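Local coordinates for protein monooxygenase (Agrobacterium tumefaciens, PDB 2I7G) that probably catalyses a flavin-dependent oxygenation, as a TIM-barrel member of the luciferase-like monooxygenase family, at residues 55-58 and 59-63. Residues are numbered along the deposited sequence; the frame is centred on the assembly and turned at random. Where two conformers were deposited one is given.
Sequences IELA and DQVGL
Leu63 N donates to Ala58 O across 3.0 Å, and this six-residue return marks a Schellman motif at the C-terminal end of helix 40-60. Before it, regular helix runs on as far as Gln60, with three i to i-4 bonds: Asp59 N to Ile55 O, Gln60 N to Glu56 O and Val61 N to Leu57 O, each 2.9 Å, the last more bent at its hydrogen (149°) than the others. Gly62 takes a positive phi of 86°, reversing the chain, and its N donates to Asp59 O at 3.1 Å, the motif's second backward bond.

Apolar contacts accompany the turn. With Leu63 N bonded back, the leucine side chain lies against the last turn, CD1 4.0 Å from Ala58 CB, the hydrophobic contact that commonly closes this motif. On another side of the helix, Leu57 has CG anti to the backbone N, and chi2 of 59° turns CD1 toward the next turn, 3.8 Å from Val61 CG1.

In van der Waals contact, Gln60 CG lies 3.2 Å from Glu56 O, and its side chain crosses that of Leu57 at about a right angle, Gln60 OE1 3.9 Å from Leu57 CD1.

Asp59 directs its carboxylate out of the turn to a loop, OD1 accepting from Asn94 N and Ile95 N and OD2 from Lys93 N, satisfying both oxygens of this buried group. Within the beta-alpha-beta unit of the barrel, the cap leads helix 40-60 into strand 65-68; Ala58 and Leu63 pack inward on Leu26 of strand 23-28, whereas Leu57 and Val61 meet helix 341-363 through Ile348 and Thr353.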
ATOM      1  N   ILE B  55     -12.789  -4.961  10.210  1.00 22.68           N
ATOM      2  CA  ILE B  55     -11.958  -6.103   9.738  1.00 22.05           C
ATOM      3  C   ILE B  55     -11.460  -6.912  10.933  1.00 22.77           C
ATOM      4  O   ILE B  55     -11.502  -8.153  10.924  1.00 21.22           O
ATOM      5  CB  ILE B  55     -10.773  -5.606   8.858  1.00 22.37           C
ATOM      6  CG1 ILE B  55     -11.330  -4.910   7.619  1.00 23.37           C
ATOM      7  CG2 ILE B  55      -9.924  -6.803   8.397  1.00 22.89           C
ATOM      8  CD1 ILE B  55     -10.278  -4.052   6.835  1.00 22.98           C
ATOM      9  N   GLU B  56     -11.014  -6.232  11.984  0.50 22.49           N
ATOM     10  CA  GLU B  56     -10.533  -6.938  13.161  0.50 22.76           C
ATOM     11  C   GLU B  56     -11.651  -7.770  13.810  0.50 22.40           C
ATOM     12  O   GLU B  56     -11.419  -8.919  14.212  0.50 22.10           O
ATOM     13  CB  GLU B  56      -9.933  -5.978  14.178  0.50 23.55           C
ATOM     14  CG  GLU B  56      -8.663  -5.247  13.725  0.50 23.72           C
ATOM     15  CD  GLU B  56      -8.526  -3.907  14.429  0.50 27.30           C
ATOM     16  OE1 GLU B  56      -9.235  -3.703  15.441  0.50 30.39           O
ATOM     17  OE2 GLU B  56      -7.739  -3.047  13.973  0.50 29.78           O
ATOM     18  N   LEU B  57     -12.856  -7.203  13.880  1.00 22.41           N
ATOM     19  CA  LEU B  57     -13.980  -7.936  14.445  1.00 23.07           C
ATOM     20  C   LEU B  57     -14.299  -9.155  13.598  1.00 21.66           C
ATOM     21  O   LEU B  57     -14.496 -10.233  14.144  1.00 21.56           O
ATOM     22  CB  LEU B  57     -15.220  -7.045  14.598  1.00 22.41           C
ATOM     23  CG  LEU B  57     -16.410  -7.802  15.229  1.00 21.98           C
ATOM     24  CD1 LEU B  57     -16.040  -8.353  16.613  1.00 21.62           C
ATOM     25  CD2 LEU B  57     -17.638  -6.878  15.299  1.00 24.58           C
ATOM     26  N   ALA B  58     -14.357  -8.965  12.274  1.00 21.38           N
ATOM     27  CA  ALA B  58     -14.627 -10.059  11.332  1.00 21.32           C
ATOM     28  C   ALA B  58     -13.628 -11.188  11.526  1.00 20.21           C
ATOM     29  O   ALA B  58     -14.003 -12.363  11.567  1.00 21.38           O
ATOM     30  CB  ALA B  58     -14.584  -9.554   9.895  1.00 21.38           C
ATOM     31  N   ASP B  59     -12.354 -10.829  11.692  1.00 20.45           N
ATOM     32  CA  ASP B  59     -11.305 -11.813  11.994  1.00 21.79           C
ATOM     33  C   ASP B  59     -11.606 -12.562  13.302  1.00 22.19           C
ATOM     34  O   ASP B  59     -11.557 -13.810  13.374  1.00 21.96           O
ATOM     35  CB  ASP B  59      -9.960 -11.054  12.087  1.00 20.99           C
ATOM     36  CG  ASP B  59      -8.782 -11.985  12.314  1.00 24.19           C
ATOM     37  OD1 ASP B  59      -8.640 -12.929  11.491  1.00 24.12           O
ATOM     38  OD2 ASP B  59      -8.010 -11.759  13.285  1.00 24.05           O
ATOM     39  N   GLN B  60     -11.873 -11.789  14.343  1.00 21.74           N
ATOM     40  CA  GLN B  60     -12.131 -12.313  15.696  1.00 23.16           C
ATOM     41  C   GLN B  60     -13.328 -13.264  15.759  1.00 22.63           C
ATOM     42  O   GLN B  60     -13.269 -14.290  16.472  1.00 23.49           O
ATOM     43  CB  GLN B  60     -12.301 -11.170  16.706  1.00 22.86           C
ATOM     44  CG  GLN B  60     -10.978 -10.438  17.020  1.00 24.66           C
ATOM     45  CD  GLN B  60     -11.178  -9.007  17.588  1.00 26.92           C
ATOM     46  OE1 GLN B  60     -12.313  -8.524  17.744  1.00 31.54           O
ATOM     47  NE2 GLN B  60     -10.065  -8.326  17.879  1.00 30.61           N
ATOM     48  N   VAL B  61     -14.374 -12.969  14.993  1.00 22.40           N
ATOM     49  CA  VAL B  61     -15.562 -13.812  15.039  1.00 23.56           C
ATOM     50  C   VAL B  61     -15.510 -14.937  14.019  1.00 24.69           C
ATOM     51  O   VAL B  61     -16.484 -15.663  13.859  1.00 26.12           O
ATOM     52  CB  VAL B  61     -16.856 -13.018  14.866  1.00 23.77           C
ATOM     53  CG1 VAL B  61     -16.984 -11.972  15.999  1.00 25.69           C
ATOM     54  CG2 VAL B  61     -16.945 -12.357  13.437  1.00 21.46           C
ATOM     55  N   GLY B  62     -14.389 -15.067  13.322  1.00 23.85           N
ATOM     56  CA  GLY B  62     -14.149 -16.236  12.483  1.00 23.86           C
ATOM     57  C   GLY B  62     -14.700 -16.195  11.061  1.00 23.20           C
ATOM     58  O   GLY B  62     -14.848 -17.253  10.432  1.00 23.20           O
ATOM     59  N   LEU B  63     -14.976 -15.001  10.541  1.00 22.58           N
ATOM     60  CA  LEU B  63     -15.331 -14.859   9.124  1.00 21.77           C
ATOM     61  C   LEU B  63     -14.084 -15.109   8.248  1.00 22.86           C
ATOM     62  O   LEU B  63     -12.927 -14.899   8.686  1.00 21.72           O
ATOM     63  CB  LEU B  63     -15.959 -13.501   8.843  1.00 22.42           C
ATOM     64  CG  LEU B  63     -17.363 -13.441   9.494  1.00 21.94           C
ATOM     65  CD1 LEU B  63     -17.791 -11.943   9.430  1.00 22.74           C
ATOM     66  CD2 LEU B  63     -18.371 -14.414   8.805  1.00 24.78           C
TER